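Local structure of L-serine ammonia-lyase (5C3U) at residues 54-59 against 149-155; 180-186 against 239-244; 256-262 against 287-293. The protein is a pyridoxal-5'-phosphate-dependent enzyme with the two-domain alpha/beta fold of its cofactor family. All coordinates share one frame. Residue numbers count along the deposited sequence, not the author numbering.

Contact 1: residues 54-59 against 149-155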
loop_
_atom_site.group_PDB
_atom_site.type_symbol
_atom_site.label_atom_id
_atom_site.label_comp_id
_atom_site.label_asym_id
_atom_site.label_seq_id
_atom_site.Cartn_x
_atom_site.Cartn_y
_atom_site.Cartn_z
ATOM N N ARG A 54 7.424 5.299 -2.494
ATOM C CA ARG A 54 6.987 6.493 -3.246
ATOM C C ARG A 54 6.518 7.590 -2.291
ATOM O O ARG A 54 7.090 8.696 -2.270
ATOM C CB ARG A 54 5.855 6.169 -4.241
ATOM C CG ARG A 54 6.262 5.194 -5.339
ATOM C CD ARG A 54 5.117 4.959 -6.308
ATOM N NE ARG A 54 5.488 3.955 -7.299
ATOM C CZ ARG A 54 6.039 4.224 -8.478
ATOM N NH1 ARG A 54 6.336 3.213 -9.285
ATOM N NH2 ARG A 54 6.282 5.486 -8.859
ATOM N N GLY A 55 5.451 7.304 -1.537
ATOM C CA GLY A 55 4.870 8.293 -0.624
ATOM C C GLY A 55 5.827 8.701 0.472
ATOM O O GLY A 55 6.045 9.905 0.719
ATOM N N ILE A 56 6.397 7.693 1.149
ATOM C CA ILE A 56 7.257 7.943 2.312
ATOM C C ILE A 56 8.570 8.581 1.872
ATOM O O ILE A 56 9.062 9.503 2.532
ATOM C CB ILE A 56 7.462 6.676 3.174
ATOM C CG1 ILE A 56 6.103 6.107 3.606
ATOM C CG2 ILE A 56 8.394 6.945 4.359
ATOM C CD1 ILE A 56 5.236 7.082 4.382
ATOM N N GLY A 57 9.100 8.130 0.733
ATOM C CA GLY A 57 10.273 8.744 0.090
ATOM C C GLY A 57 10.100 10.235 -0.135
ATOM O O GLY A 57 10.994 11.015 0.173
ATOM N N ALA A 58 8.928 10.634 -0.640
ATOM C CA ALA A 58 8.656 12.037 -0.912
ATOM C C ALA A 58 8.609 12.866 0.367
ATOM O O ALA A 58 9.125 13.995 0.401
ATOM C CB ALA A 58 7.339 12.172 -1.657
ATOM N N PHE A 59 7.936 12.329 1.397
ATOM C CA PHE A 59 7.825 12.995 2.690
ATOM C C PHE A 59 9.219 13.184 3.302
ATOM O O PHE A 59 9.576 14.306 3.728
ATOM C CB PHE A 59 6.928 12.177 3.620
ATOM C CG PHE A 59 6.748 12.781 4.988
ATOM C CD1 PHE A 59 5.628 13.555 5.281
ATOM C CD2 PHE A 59 7.677 12.550 5.985
ATOM C CE1 PHE A 59 5.460 14.093 6.565
ATOM C CE2 PHE A 59 7.527 13.096 7.260
ATOM C CZ PHE A 59 6.406 13.867 7.540
ATOM N N HIS A 149 -0.977 12.523 4.646
ATOM C CA HIS A 149 -0.194 13.744 4.466
ATOM C C HIS A 149 -0.066 14.076 3.014
ATOM O O HIS A 149 0.130 13.189 2.169
ATOM C CB HIS A 149 1.188 13.618 5.109
ATOM C CG HIS A 149 1.912 14.939 5.265
ATOM N ND1 HIS A 149 2.559 15.535 4.249
ATOM C CD2 HIS A 149 2.076 15.766 6.375
ATOM C CE1 HIS A 149 3.097 16.698 4.681
ATOM N NE2 HIS A 149 2.793 16.837 5.978
ATOM N N ALA A 150 -0.145 15.366 2.706
ATOM C CA ALA A 150 -0.103 15.818 1.327
ATOM C C ALA A 150 1.145 15.343 0.596
ATOM O O ALA A 150 1.082 15.071 -0.592
ATOM C CB ALA A 150 -0.233 17.333 1.235
ATOM N N LEU A 151 2.280 15.286 1.288
ATOM C CA LEU A 151 3.518 14.845 0.626
ATOM C C LEU A 151 3.480 13.383 0.215
ATOM O O LEU A 151 4.061 13.002 -0.812
ATOM C CB LEU A 151 4.746 15.089 1.515
ATOM C CG LEU A 151 5.166 16.566 1.553
ATOM C CD1 LEU A 151 6.140 16.829 2.693
ATOM C CD2 LEU A 151 5.744 16.999 0.205
ATOM N N ILE A 152 2.860 12.567 1.057
ATOM C CA ILE A 152 2.689 11.135 0.776
ATOM C C ILE A 152 1.807 10.966 -0.468
ATOM O O ILE A 152 2.129 10.201 -1.372
ATOM C CB ILE A 152 2.115 10.400 2.005
ATOM C CG1 ILE A 152 3.097 10.502 3.189
ATOM C CG2 ILE A 152 1.828 8.938 1.683
ATOM C CD1 ILE A 152 2.618 9.850 4.456
ATOM N N TRP A 153 0.686 11.684 -0.543
ATOM C CA TRP A 153 -0.138 11.572 -1.749
ATOM C C TRP A 153 0.595 11.975 -3.000
ATOM O O TRP A 153 0.470 11.324 -4.032
ATOM C CB TRP A 153 -1.425 12.382 -1.634
ATOM C CG TRP A 153 -2.057 12.269 -0.273
ATOM C CD1 TRP A 153 -2.063 11.165 0.581
ATOM C CD2 TRP A 153 -2.809 13.312 0.438
ATOM N NE1 TRP A 153 -2.750 11.446 1.742
ATOM C CE2 TRP A 153 -3.214 12.725 1.722
ATOM C CE3 TRP A 153 -3.176 14.638 0.147
ATOM C CZ2 TRP A 153 -3.947 13.442 2.664
ATOM C CZ3 TRP A 153 -3.904 15.344 1.109
ATOM C CH2 TRP A 153 -4.286 14.759 2.333
ATOM N N GLN A 154 1.340 13.071 -2.917
ATOM C CA GLN A 154 2.131 13.558 -4.039
ATOM C C GLN A 154 3.147 12.508 -4.501
ATOM O O GLN A 154 3.285 12.238 -5.716
ATOM C CB GLN A 154 2.844 14.840 -3.612
ATOM C CG GLN A 154 3.518 15.598 -4.734
ATOM C CD GLN A 154 4.614 16.500 -4.205
ATOM O OE1 GLN A 154 4.398 17.690 -3.997
ATOM N NE2 GLN A 154 5.792 15.928 -3.951
ATOM N N GLY A 155 3.827 11.914 -3.529
ATOM C CA GLY A 155 4.796 10.845 -3.777
ATOM C C GLY A 155 4.149 9.657 -4.475
ATOM O O GLY A 155 4.635 9.184 -5.513
#
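Two helices can approach very closely where glycines take the place of side chains, and this crossing is a clear case. The axes of segments 54-59 and 150-155 come within 6.7 Å at 127° between their N-to-C directions. Arg54 contributes its backbone: its O receives a CA-H...O contact from Gly155 CA at 3.5 Å, while its guanidinium leads away to salt bridges with Glu43 and Glu162. Gly55 lies at the tightest point, its CA 3.8 Å from Ile152 CA. Gly55 CA meets Ile152 O at 3.4 Å, and Ile152 CA returns the contact to Gly55 O at 3.6 Å. A CB on Gly55 would strike Ile152 CG2, and one on Gly155 would collide with Arg54 O, Gly55 CA and Ala58 CB. Ile56 reaches back with CD1 to Ile152 CD1, 3.8 Å away. Ala58 points its CB into the crossing, 3.6 Å from Gly155 CA and 3.5 Å from Leu151 O. Phe59 closes the row: its CB and ring pack on Leu151 and Ile152, and its edge forms a T-shaped pair with the face of His149, the N-cap, whose ND1 accepts from Leu151 N at 3.0 Å. The crossing lies close to the cofactor, the Ile152 side chain being about 6 Å from PLP. Ile56 also packs on helix 79-92, and Trp153, turned away from 54-59, touches helix 183-194.

Contact 2: residues 180-186 against 239-244; sequences GGGGLLN and AVSSKS. With PLP (pyridoxal-5'-phosphate), chain B.
Phosphate binding by a glycine-rich loop at a helix N-terminus, a hallmark of fold-type II (tryptophan synthase beta-like) pyridoxal-phosphate enzymes, is exemplified by Gly180-Gly183. Gly180 N and Gly182 N donate to PLP O2P (2.7 and 2.8 Å), Gly181 N to O3P (2.9 Å), and Leu184 N, in the first turn of helix 183-194, to O1P (2.9 Å). Phi/psi run -104/-92 at Gly180, -93/-5 at Gly181 and 95/7 at Gly182, the N-cap, where the last pair calls for glycine; a CB there would also strike Ser244 OG, and one on Gly180 would hit PLP O3P.

Behind the loop, segment 239-244 runs extended through Val240 and turns into a helix after its N-cap, Ser241. Gly181 and Val240 are in register, CA atoms 4.5 Å apart. Ser241 N donates to Gly181 O (2.8 Å), and a water bridges Gly181 O (3.1 Å) to Ala239 O (3.2 Å). Asn186 (chi1 m, chi2 -13°) gives ND2 to Ser241 OG (3.0 Å) and takes Ser244 OG on OD1 (2.8 Å); Ser241 OG (chi1 p) donates to Ser244 OG (chi1 m) at 2.7 Å, completing a ring of three side chains. Farther out, Leu185 CD2 lies 4.3 Å from Ser244 CB, while Val240 CG2 rests 3.3 Å from Gly181 O.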
loop_
_atom_site.group_PDB
_atom_site.type_symbol
_atom_site.label_atom_id
_atom_site.label_comp_id
_atom_site.label_asym_id
_atom_site.label_seq_id
_atom_site.Cartn_x
_atom_site.Cartn_y
_atom_site.Cartn_z
ATOM N N GLY A 180 -5.640 1.069 2.903
ATOM C CA GLY A 180 -5.440 1.062 4.359
ATOM C C GLY A 180 -5.973 2.367 4.913
ATOM O O GLY A 180 -7.170 2.482 5.185
ATOM N N GLY A 181 -5.103 3.379 5.020
ATOM C CA GLY A 181 -5.543 4.713 5.447
ATOM C C GLY A 181 -5.910 5.650 4.305
ATOM O O GLY A 181 -6.377 6.773 4.545
ATOM N N GLY A 182 -5.692 5.202 3.068
ATOM C CA GLY A 182 -6.062 5.949 1.876
ATOM C C GLY A 182 -5.000 6.816 1.214
ATOM O O GLY A 182 -5.311 7.530 0.268
ATOM N N GLY A 183 -3.746 6.737 1.684
ATOM C CA GLY A 183 -2.647 7.507 1.081
ATOM C C GLY A 183 -2.401 7.167 -0.376
ATOM O O GLY A 183 -2.270 8.048 -1.224
ATOM N N LEU A 184 -2.303 5.872 -0.662
ATOM C CA LEU A 184 -2.045 5.402 -2.029
ATOM C C LEU A 184 -3.231 5.744 -2.913
ATOM O O LEU A 184 -3.071 6.324 -3.993
ATOM C CB LEU A 184 -1.767 3.902 -2.039
ATOM C CG LEU A 184 -1.536 3.253 -3.396
ATOM C CD1 LEU A 184 -0.369 3.885 -4.153
ATOM C CD2 LEU A 184 -1.322 1.750 -3.182
ATOM N N LEU A 185 -4.414 5.417 -2.415
ATOM C CA LEU A 185 -5.652 5.796 -3.065
ATOM C C LEU A 185 -5.662 7.270 -3.493
ATOM O O LEU A 185 -5.938 7.577 -4.655
ATOM C CB LEU A 185 -6.849 5.487 -2.177
ATOM C CG LEU A 185 -8.169 5.919 -2.823
ATOM C CD1 LEU A 185 -8.399 5.148 -4.126
ATOM C CD2 LEU A 185 -9.347 5.781 -1.875
ATOM N N ASN A 186 -5.387 8.165 -2.548
ATOM C CA ASN A 186 -5.346 9.612 -2.834
ATOM C C ASN A 186 -4.346 9.962 -3.933
ATOM O O ASN A 186 -4.652 10.749 -4.829
ATOM C CB ASN A 186 -5.037 10.428 -1.558
ATOM C CG ASN A 186 -6.097 10.268 -0.468
ATOM O OD1 ASN A 186 -7.190 9.743 -0.704
ATOM N ND2 ASN A 186 -5.765 10.713 0.746
ATOM N N ALA A 239 -9.237 4.823 10.912
ATOM C CA ALA A 239 -10.048 5.700 10.074
ATOM C C ALA A 239 -9.356 5.929 8.745
ATOM O O ALA A 239 -8.131 5.795 8.634
ATOM C CB ALA A 239 -10.281 7.033 10.784
ATOM N N VAL A 240 -10.116 6.267 7.723
ATOM C CA VAL A 240 -9.503 6.608 6.447
ATOM C C VAL A 240 -9.243 8.123 6.439
ATOM O O VAL A 240 -9.879 8.866 7.205
ATOM C CB VAL A 240 -10.367 6.107 5.268
ATOM C CG1 VAL A 240 -11.526 7.053 4.970
ATOM C CG2 VAL A 240 -9.532 5.850 4.025
ATOM N N SER A 241 -8.303 8.585 5.607
ATOM C CA SER A 241 -8.030 10.026 5.555
ATOM C C SER A 241 -9.253 10.782 5.060
ATOM O O SER A 241 -9.958 10.313 4.165
ATOM C CB SER A 241 -6.860 10.328 4.639
ATOM O OG SER A 241 -7.221 10.122 3.301
ATOM N N SER A 242 -9.492 11.962 5.632
ATOM C CA SER A 242 -10.610 12.819 5.176
ATOM C C SER A 242 -10.510 13.169 3.679
ATOM O O SER A 242 -11.527 13.372 3.002
ATOM C CB SER A 242 -10.662 14.094 6.015
ATOM O OG SER A 242 -9.512 14.859 5.742
ATOM N N LYS A 243 -9.279 13.247 3.167
ATOM C CA LYS A 243 -9.061 13.497 1.744
ATOM C C LYS A 243 -9.626 12.372 0.880
ATOM O O LYS A 243 -10.106 12.635 -0.212
ATOM C CB LYS A 243 -7.564 13.705 1.457
ATOM C CG LYS A 243 -7.178 13.917 -0.012
ATOM C CD LYS A 243 -7.841 15.132 -0.657
ATOM C CE LYS A 243 -7.348 16.447 -0.090
ATOM N NZ LYS A 243 -7.504 17.538 -1.098
ATOM N N SER A 244 -9.574 11.128 1.374
ATOM C CA SER A 244 -10.033 9.966 0.599
ATOM C C SER A 244 -11.529 10.059 0.309
ATOM O O SER A 244 -11.969 9.828 -0.820
ATOM C CB SER A 244 -9.742 8.655 1.343
ATOM O OG SER A 244 -8.341 8.475 1.462
HETATM N N1 PLP B . -0.335 -2.385 0.496
HETATM C C2 PLP B . 0.852 -2.337 1.126
HETATM C C2A PLP B . 1.811 -3.503 1.112
HETATM C C3 PLP B . 1.219 -1.123 1.858
HETATM O O3 PLP B . 2.424 -1.043 2.505
HETATM C C4 PLP B . 0.255 -0.002 1.828
HETATM C C4A PLP B . 0.586 1.254 2.517
HETATM C C5 PLP B . -1.031 -0.166 1.101
HETATM C C6 PLP B . -1.247 -1.386 0.454
HETATM C C5A PLP B . -2.082 0.944 1.036
HETATM O O4P PLP B . -1.885 1.821 2.138
HETATM P P PLP B . -2.607 3.243 2.426
HETATM O O1P PLP B . -1.834 4.306 1.726
HETATM O O2P PLP B . -4.085 3.146 2.009
HETATM O O3P PLP B . -2.461 3.261 3.907
HETATM O O HOH W 1 -5.760 7.666 7.488
#

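Contact 3: residues 256-262 against 287-293; sequences FAVSDAM and SLCYTHL
The apolar layer between an edge strand of an alpha/beta sheet and a helix covering it is illustrated by segments 256-262 and 287-293, which join strand 253-258 and the start of helix 260-274 to the end of helix 280-290. Residues 256-258 are extended, Ser259 turns the chain, and a helix starts at Asp260. Ser259, the N-cap (chi1 p), accepts from Met262 N on OG at 3.1 Å. Across from it, residues 287-290 are helical; His292 takes positive phi (74/4), and Thr291 (chi1 p) secures the turn, its OG1 donating to Ser287 O (2.7 Å) and accepting from Leu293 N (3.2 Å) in an ST turn. The nearest CA pair is Met262-Ser287, 5.9 Å, and no hydrogen bond crosses the interface.

Strand alternation sends the CB atoms of Phe256 (chi1 t, chi2 81°) and Val258 (chi1 m) toward the helix and that of Ala257 away. Leu288 (chi1 m, chi2 t) swings its end into the space beside these two bumps: its CD2 is 3.5 Å from Phe256 CD2 and 3.7 Å from Val258 CG1. Val258 CG1 also presses to 3.4 Å from Ser287 OG, a hydroxyl bonded to Ala284 O. Met262 (m, t, p) rests its CE against both Thr291 CG2 (3.9 Å) and Leu293 CD1 (3.3 Å). Leu293 (chi1 m, chi2 t) also sets CD1 at the edge of the Phe256 ring, 4.2 Å from CE2.

Strand 253-258, at one edge of the mixed sheet, is hydrogen-bonded through Phe256 and Val258 to its parallel neighbour 202-207; helix 293-297 adds Ile297 against Phe256 and Leu288, and helix 28-34 packs on Cys289 and Tyr290.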
loop_
_atom_site.group_PDB
_atom_site.type_symbol
_atom_site.label_atom_id
_atom_site.label_comp_id
_atom_site.label_asym_id
_atom_site.label_seq_id
_atom_site.Cartn_x
_atom_site.Cartn_y
_atom_site.Cartn_z
ATOM N N PHE A 256 -14.659 -1.926 -2.505
ATOM C CA PHE A 256 -14.966 -3.339 -2.509
ATOM C C PHE A 256 -14.216 -4.028 -1.373
ATOM O O PHE A 256 -13.108 -3.633 -1.019
ATOM C CB PHE A 256 -14.600 -3.947 -3.864
ATOM C CG PHE A 256 -15.287 -5.250 -4.148
ATOM C CD1 PHE A 256 -16.605 -5.273 -4.617
ATOM C CD2 PHE A 256 -14.628 -6.452 -3.947
ATOM C CE1 PHE A 256 -17.246 -6.479 -4.879
ATOM C CE2 PHE A 256 -15.260 -7.660 -4.207
ATOM C CZ PHE A 256 -16.569 -7.676 -4.666
ATOM N N ALA A 257 -14.831 -5.030 -0.767
ATOM C CA ALA A 257 -14.174 -5.741 0.324
ATOM C C ALA A 257 -14.124 -7.225 0.030
ATOM O O ALA A 257 -15.095 -7.782 -0.459
ATOM C CB ALA A 257 -14.892 -5.488 1.641
ATOM N N VAL A 258 -12.970 -7.842 0.295
ATOM C CA VAL A 258 -12.771 -9.284 0.158
ATOM C C VAL A 258 -12.442 -9.923 1.524
ATOM O O VAL A 258 -12.084 -9.226 2.479
ATOM C CB VAL A 258 -11.645 -9.609 -0.858
ATOM C CG1 VAL A 258 -11.890 -8.939 -2.208
ATOM C CG2 VAL A 258 -10.269 -9.232 -0.302
ATOM N N SER A 259 -12.567 -11.244 1.636
ATOM C CA SER A 259 -12.276 -11.919 2.898
ATOM C C SER A 259 -10.768 -12.179 3.036
ATOM O O SER A 259 -10.035 -12.136 2.051
ATOM C CB SER A 259 -12.985 -13.268 2.953
ATOM O OG SER A 259 -12.513 -14.099 1.897
ATOM N N ASP A 260 -10.345 -12.477 4.254
ATOM C CA ASP A 260 -8.951 -12.905 4.498
ATOM C C ASP A 260 -8.616 -14.151 3.690
ATOM O O ASP A 260 -7.490 -14.278 3.191
ATOM C CB ASP A 260 -8.717 -13.116 5.988
ATOM C CG ASP A 260 -8.345 -11.820 6.712
ATOM O OD1 ASP A 260 -8.397 -10.727 6.096
ATOM O OD2 ASP A 260 -7.988 -11.887 7.912
ATOM N N ALA A 261 -9.579 -15.067 3.548
ATOM C CA ALA A 261 -9.357 -16.289 2.774
ATOM C C ALA A 261 -9.084 -15.982 1.300
ATOM O O ALA A 261 -8.206 -16.593 0.697
ATOM C CB ALA A 261 -10.512 -17.281 2.927
ATOM N N MET A 262 -9.810 -15.025 0.728
ATOM C CA MET A 262 -9.560 -14.617 -0.658
ATOM C C MET A 262 -8.178 -13.986 -0.801
ATOM O O MET A 262 -7.448 -14.289 -1.747
ATOM C CB MET A 262 -10.615 -13.627 -1.142
ATOM C CG MET A 262 -11.945 -14.274 -1.417
ATOM S SD MET A 262 -13.278 -13.055 -1.542
ATOM C CE MET A 262 -12.826 -12.227 -3.042
ATOM N N SER A 287 -6.847 -10.586 -5.597
ATOM C CA SER A 287 -7.950 -11.532 -5.423
ATOM C C SER A 287 -9.141 -11.227 -6.333
ATOM O O SER A 287 -9.868 -12.144 -6.724
ATOM C CB SER A 287 -8.373 -11.654 -3.943
ATOM O OG SER A 287 -9.238 -10.615 -3.545
ATOM N N LEU A 288 -9.302 -9.967 -6.719
ATOM C CA LEU A 288 -10.386 -9.626 -7.646
ATOM C C LEU A 288 -10.176 -10.298 -8.998
ATOM O O LEU A 288 -11.139 -10.674 -9.667
ATOM C CB LEU A 288 -10.550 -8.119 -7.809
ATOM C CG LEU A 288 -10.911 -7.331 -6.548
ATOM C CD1 LEU A 288 -11.349 -5.946 -6.976
ATOM C CD2 LEU A 288 -12.018 -8.004 -5.747
ATOM N N CYS A 289 -8.911 -10.487 -9.381
ATOM C CA CYS A 289 -8.608 -11.151 -10.644
ATOM C C CYS A 289 -8.703 -12.661 -10.534
ATOM O O CYS A 289 -9.352 -13.316 -11.366
ATOM C CB CYS A 289 -7.233 -10.714 -11.158
ATOM S SG CYS A 289 -7.242 -8.959 -11.584
ATOM N N TYR A 290 -8.074 -13.210 -9.501
ATOM C CA TYR A 290 -8.043 -14.651 -9.296
ATOM C C TYR A 290 -9.431 -15.255 -9.078
ATOM O O TYR A 290 -9.700 -16.367 -9.522
ATOM C CB TYR A 290 -7.109 -15.005 -8.141
ATOM C CG TYR A 290 -5.651 -14.989 -8.529
ATOM C CD1 TYR A 290 -5.192 -15.782 -9.585
ATOM C CD2 TYR A 290 -4.716 -14.199 -7.826
ATOM C CE1 TYR A 290 -3.850 -15.793 -9.940
ATOM C CE2 TYR A 290 -3.372 -14.205 -8.185
ATOM C CZ TYR A 290 -2.953 -15.011 -9.237
ATOM O OH TYR A 290 -1.632 -15.068 -9.621
ATOM N N THR A 291 -10.314 -14.510 -8.430
ATOM C CA THR A 291 -11.686 -14.982 -8.219
ATOM C C THR A 291 -12.648 -14.620 -9.355
ATOM O O THR A 291 -13.796 -15.065 -9.335
ATOM C CB THR A 291 -12.310 -14.398 -6.935
ATOM O OG1 THR A 291 -12.435 -12.977 -7.084
ATOM C CG2 THR A 291 -11.481 -14.753 -5.681
ATOM N N HIS A 292 -12.221 -13.771 -10.294
ATOM C CA HIS A 292 -13.083 -13.297 -11.387
ATOM C C HIS A 292 -14.107 -12.287 -10.909
ATOM O O HIS A 292 -14.944 -11.818 -11.692
ATOM C CB HIS A 292 -13.780 -14.468 -12.118
ATOM C CG HIS A 292 -12.845 -15.378 -12.889
ATOM N ND1 HIS A 292 -11.595 -15.670 -12.476
ATOM C CD2 HIS A 292 -13.044 -16.101 -14.072
ATOM C CE1 HIS A 292 -11.013 -16.509 -13.356
ATOM N NE2 HIS A 292 -11.901 -16.772 -14.331
ATOM N N LEU A 293 -14.045 -11.907 -9.633
ATOM C CA LEU A 293 -14.984 -10.902 -9.121
ATOM C C LEU A 293 -14.885 -9.577 -9.874
ATOM O O LEU A 293 -15.867 -8.828 -9.938
ATOM C CB LEU A 293 -14.833 -10.695 -7.612
ATOM C CG LEU A 293 -15.571 -11.747 -6.782
ATOM C CD1 LEU A 293 -15.180 -11.686 -5.316
ATOM C CD2 LEU A 293 -17.078 -11.581 -6.923
#

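Overall arrangement
Along the chain the three contacts follow in series, each closing before the next opens. Contacts 1 and 2 are neighbours, with centres 12 Å apart: Trp153 of helix 150-166 lies against Gly183, Asn186 and Lys243, so the helix crossing adjoins the phosphate-binding loop through this one side chain. Contact 3 stands apart, its centre 21 Å from that of contact 2 and 28 Å from that of contact 1, on the opposite side of the chain's centre from contact 1. Contacts 2 and 3 are tied to the same mixed sheet: strand 174-178 runs into the 180-186 loop, and helix 242-250 leads to edge strand 253-258, against which contact 3 packs a helix end.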